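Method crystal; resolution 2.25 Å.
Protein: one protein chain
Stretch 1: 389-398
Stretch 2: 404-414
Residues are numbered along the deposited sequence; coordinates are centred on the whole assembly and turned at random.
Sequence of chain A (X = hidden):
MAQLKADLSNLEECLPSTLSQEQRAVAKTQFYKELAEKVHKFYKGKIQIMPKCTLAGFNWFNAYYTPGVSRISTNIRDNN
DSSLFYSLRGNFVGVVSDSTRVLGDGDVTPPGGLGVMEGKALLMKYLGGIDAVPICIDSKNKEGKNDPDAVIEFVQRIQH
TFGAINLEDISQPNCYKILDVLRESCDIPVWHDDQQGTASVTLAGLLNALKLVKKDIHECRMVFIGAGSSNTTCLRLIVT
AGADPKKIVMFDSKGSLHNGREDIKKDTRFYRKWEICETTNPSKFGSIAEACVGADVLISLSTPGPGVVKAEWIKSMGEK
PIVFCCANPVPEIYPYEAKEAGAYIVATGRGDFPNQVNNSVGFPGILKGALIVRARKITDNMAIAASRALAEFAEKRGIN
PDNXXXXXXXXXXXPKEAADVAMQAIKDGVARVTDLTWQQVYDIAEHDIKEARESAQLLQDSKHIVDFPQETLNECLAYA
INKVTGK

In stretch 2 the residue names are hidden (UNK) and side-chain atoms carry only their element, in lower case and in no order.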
# COMPACT_ATOMS: atom_id res chain seq x y z
N ALA A 389 -9.33 -26.78 -10.49
CA ALA A 389 -10.05 -26.47 -9.25
C ALA A 389 -11.28 -25.61 -9.54
O ALA A 389 -12.36 -25.85 -8.97
CB ALA A 389 -9.14 -25.75 -8.27
N LEU A 390 -11.11 -24.60 -10.42
CA LEU A 390 -12.21 -23.66 -10.74
C LEU A 390 -13.30 -24.38 -11.53
O LEU A 390 -14.50 -24.22 -11.27
CB LEU A 390 -11.70 -22.42 -11.52
CG LEU A 390 -12.76 -21.42 -11.98
CD1 LEU A 390 -13.65 -20.99 -10.84
CD2 LEU A 390 -12.11 -20.16 -12.61
N ALA A 391 -12.87 -25.12 -12.53
CA ALA A 391 -13.78 -25.85 -13.38
C ALA A 391 -14.50 -26.95 -12.57
O ALA A 391 -15.69 -27.08 -12.69
CB ALA A 391 -13.02 -26.47 -14.49
N GLU A 392 -13.78 -27.71 -11.75
CA GLU A 392 -14.42 -28.79 -10.94
C GLU A 392 -15.37 -28.21 -9.87
O GLU A 392 -16.44 -28.73 -9.67
CB GLU A 392 -13.38 -29.69 -10.29
CG GLU A 392 -12.38 -30.29 -11.25
CD GLU A 392 -11.19 -30.97 -10.54
OE1 GLU A 392 -11.06 -30.86 -9.29
OE2 GLU A 392 -10.37 -31.61 -11.24
N PHE A 393 -14.99 -27.10 -9.23
CA PHE A 393 -15.88 -26.45 -8.27
C PHE A 393 -17.19 -26.13 -8.95
O PHE A 393 -18.29 -26.39 -8.40
CB PHE A 393 -15.29 -25.15 -7.71
CG PHE A 393 -16.19 -24.45 -6.74
CD1 PHE A 393 -16.04 -24.66 -5.39
CD2 PHE A 393 -17.22 -23.62 -7.18
CE1 PHE A 393 -16.89 -24.03 -4.49
CE2 PHE A 393 -18.09 -22.99 -6.27
CZ PHE A 393 -17.92 -23.20 -4.95
N ALA A 394 -17.09 -25.58 -10.16
CA ALA A 394 -18.31 -25.24 -10.90
C ALA A 394 -19.14 -26.48 -11.26
O ALA A 394 -20.36 -26.48 -11.08
CB ALA A 394 -18.00 -24.33 -12.18
N GLU A 395 -18.48 -27.52 -11.80
CA GLU A 395 -19.18 -28.73 -12.19
C GLU A 395 -19.90 -29.44 -11.03
O GLU A 395 -20.95 -29.99 -11.25
CB GLU A 395 -18.23 -29.71 -12.87
CG GLU A 395 -18.83 -31.07 -13.11
CD GLU A 395 -17.89 -32.00 -13.84
OE1 GLU A 395 -16.63 -31.87 -13.66
OE2 GLU A 395 -18.40 -32.84 -14.61
N LYS A 396 -19.33 -29.43 -9.82
CA LYS A 396 -19.97 -30.00 -8.62
C LYS A 396 -21.34 -29.38 -8.24
O LYS A 396 -22.23 -30.07 -7.75
CB LYS A 396 -19.06 -29.75 -7.41
CG LYS A 396 -18.68 -30.92 -6.63
CD LYS A 396 -17.26 -31.40 -7.05
CE LYS A 396 -16.93 -32.77 -6.43
NZ LYS A 396 -16.13 -33.69 -7.36
N ARG A 397 -21.50 -28.07 -8.37
CA ARG A 397 -22.82 -27.49 -8.10
C ARG A 397 -23.66 -27.36 -9.37
O ARG A 397 -24.68 -26.70 -9.34
CB ARG A 397 -22.77 -26.15 -7.35
CG ARG A 397 -21.80 -25.09 -7.93
CD ARG A 397 -22.13 -24.64 -9.34
NE ARG A 397 -21.65 -23.28 -9.63
CZ ARG A 397 -21.43 -22.79 -10.85
NH1 ARG A 397 -21.64 -23.54 -11.94
NH2 ARG A 397 -21.01 -21.52 -10.99
N GLY A 398 -23.21 -27.97 -10.48
CA GLY A 398 -23.97 -27.88 -11.73
C GLY A 398 -23.51 -26.81 -12.72
O GLY A 398 -23.45 -25.60 -12.40
N UNK A 404 -20.88 -21.88 -17.03
CA UNK A 404 -19.79 -22.84 -17.27
C UNK A 404 -18.61 -22.77 -16.29
O UNK A 404 -17.68 -23.58 -16.37
c UNK A 404 -19.19 -22.67 -18.70
c UNK A 404 -20.29 -22.78 -19.83
c UNK A 404 -18.43 -21.32 -18.83
c UNK A 404 -17.73 -21.18 -20.21
N UNK A 405 -18.65 -21.81 -15.36
CA UNK A 405 -17.41 -21.43 -14.63
C UNK A 405 -17.84 -20.86 -13.28
O UNK A 405 -18.92 -20.36 -13.15
c UNK A 405 -15.27 -20.01 -14.84
c UNK A 405 -17.43 -19.02 -15.47
c UNK A 405 -16.64 -20.32 -15.43
c UNK A 405 -14.25 -19.53 -15.88
N UNK A 406 -17.00 -20.92 -12.27
CA UNK A 406 -17.39 -20.33 -10.98
C UNK A 406 -17.35 -18.82 -11.04
O UNK A 406 -16.58 -18.21 -11.82
N UNK A 407 -18.14 -18.21 -10.17
CA UNK A 407 -18.35 -16.77 -10.21
C UNK A 407 -17.73 -16.14 -8.94
O UNK A 407 -17.35 -16.86 -7.99
o UNK A 407 -20.47 -16.31 -8.99
c UNK A 407 -20.64 -17.46 -11.17
c UNK A 407 -19.88 -16.41 -10.32
N UNK A 408 -17.59 -14.82 -8.98
CA UNK A 408 -17.04 -14.05 -7.89
C UNK A 408 -17.94 -14.05 -6.65
O UNK A 408 -17.48 -13.74 -5.53
c UNK A 408 -16.64 -10.06 -10.52
c UNK A 408 -16.74 -12.60 -8.29
c UNK A 408 -15.74 -12.46 -9.41
s UNK A 408 -15.26 -10.73 -9.52
N UNK A 409 -19.19 -14.44 -6.83
CA UNK A 409 -20.10 -14.66 -5.71
C UNK A 409 -19.94 -16.01 -4.94
O UNK A 409 -20.72 -16.30 -4.04
o UNK A 409 -23.63 -14.64 -5.20
c UNK A 409 -21.52 -14.61 -6.24
c UNK A 409 -22.50 -14.15 -5.19
o UNK A 409 -22.10 -13.32 -4.32
N UNK A 410 -18.98 -16.84 -5.34
CA UNK A 410 -18.80 -18.21 -4.78
C UNK A 410 -17.43 -18.34 -4.05
O UNK A 410 -16.49 -18.90 -4.56
c UNK A 410 -20.53 -20.40 -7.61
c UNK A 410 -18.99 -19.28 -5.84
c UNK A 410 -20.43 -19.36 -6.45
o UNK A 410 -21.24 -21.41 -7.47
o UNK A 410 -19.87 -20.20 -8.67
N UNK A 411 -17.36 -17.80 -2.85
CA UNK A 411 -16.14 -17.65 -2.11
C UNK A 411 -15.43 -18.96 -1.82
O UNK A 411 -14.22 -18.94 -1.56
c UNK A 411 -18.56 -17.42 -2.06
c UNK A 411 -18.00 -17.24 -0.62
c UNK A 411 -16.56 -16.91 -0.83
N UNK A 412 -16.11 -20.10 -1.96
CA UNK A 412 -15.47 -21.40 -1.68
C UNK A 412 -14.52 -21.77 -2.80
O UNK A 412 -13.61 -22.60 -2.63
N UNK A 413 -14.73 -21.20 -3.99
CA UNK A 413 -13.76 -21.43 -5.07
C UNK A 413 -12.36 -21.19 -4.53
O UNK A 413 -11.40 -21.91 -4.87
c UNK A 413 -12.78 -20.39 -7.22
c UNK A 413 -15.73 -19.50 -7.87
c UNK A 413 -15.21 -20.73 -7.09
c UNK A 413 -13.97 -20.41 -6.27
N UNK A 414 -12.19 -20.15 -3.71
CA UNK A 414 -10.82 -19.66 -3.60
C UNK A 414 -9.90 -20.41 -2.63
O UNK A 414 -8.76 -20.56 -2.93
c UNK A 414 -13.20 -16.37 -6.47
c UNK A 414 -12.88 -17.07 -4.18
c UNK A 414 -11.59 -17.48 -4.47
c UNK A 414 -13.68 -16.48 -5.16
c UNK A 414 -10.79 -18.16 -3.44
c UNK A 414 -11.90 -16.83 -6.77
c UNK A 414 -11.10 -17.37 -5.76

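Position 404 has four side-chain carbons, forked at the first, with one arm two carbons long. The backbone O lies 4.3 Å from Ala 394 CB. This is Ile 404.

Position 405 carries the same pattern: four carbons, a fork at the first, and one longer arm. A carbon at the start of that arm lies 3.9 Å from Leu 390 CD2. This is Ile 405, and its backbone O accepts a hydrogen bond from Arg 397 NH2 at 3.2 Å.

Position 406 has no side-chain atoms. Its N sits 3.6 Å from both Leu 390 CD1 and Ala 394 CB. An ideal CB would fall 3.0 Å from Leu 390 CD1, a clash. The residue is Gly 406.

At position 407 one carbon carries one oxygen and one carbon. The methyl carbon is 4.1 Å from Arg 397 NH2. This is Thr 407. Its OG1 accepts a hydrogen bond from the backbone N of position 409, 3.1 Å away.

Position 408 is an unbranched chain of two carbons, a sulfur and a last carbon. It does not reach stretch 1. The sulfur identifies Met 408.

Position 409 has two carbons, the second bearing two oxygens. It is out of reach. It is Asp 409.

Position 410 has three carbons, the third bearing two oxygens. Its carboxylate meets the Arg 397 guanidinium and lies near the edge of the Phe 393 ring. The extra carbon makes it Glu 410. Arg 397 NE donates to Glu 410 OE2 at 2.9 Å, and Arg 397 NH2 to Glu 410 OE1 at 2.9 Å.

Position 411 has three carbons that close a ring onto the backbone N. This is Pro 411; its CA-to-CB bond points away from stretch 1.

Position 412 has no side chain. Its backbone C is 3.7 Å from Phe 393 CE1. This is Gly 412.

Position 413 again has four carbons forked at the first, with one longer arm. It packs on Leu 390 and Phe 393. It is Ile 413, whose CG1 sits over one face of the Phe 393 ring.

Position 414 is one carbon followed by a six-carbon ring, Phe 414. It makes no contact with stretch 1.

The contact pairs an apolar patch with a charged clasp. Leu 390 and Phe 393 pack on Ile 413, and Leu 390 and Ala 394 lie against the backbone of Gly 406. Arg 397, just past the helix, holds Glu 410 in a salt bridge. Glu 410 OE1 also accepts from Thr 407 N at 3.0 Å, tying the clasp to the turn.

Stretch 2 404-414: IIGTMDEPGIF
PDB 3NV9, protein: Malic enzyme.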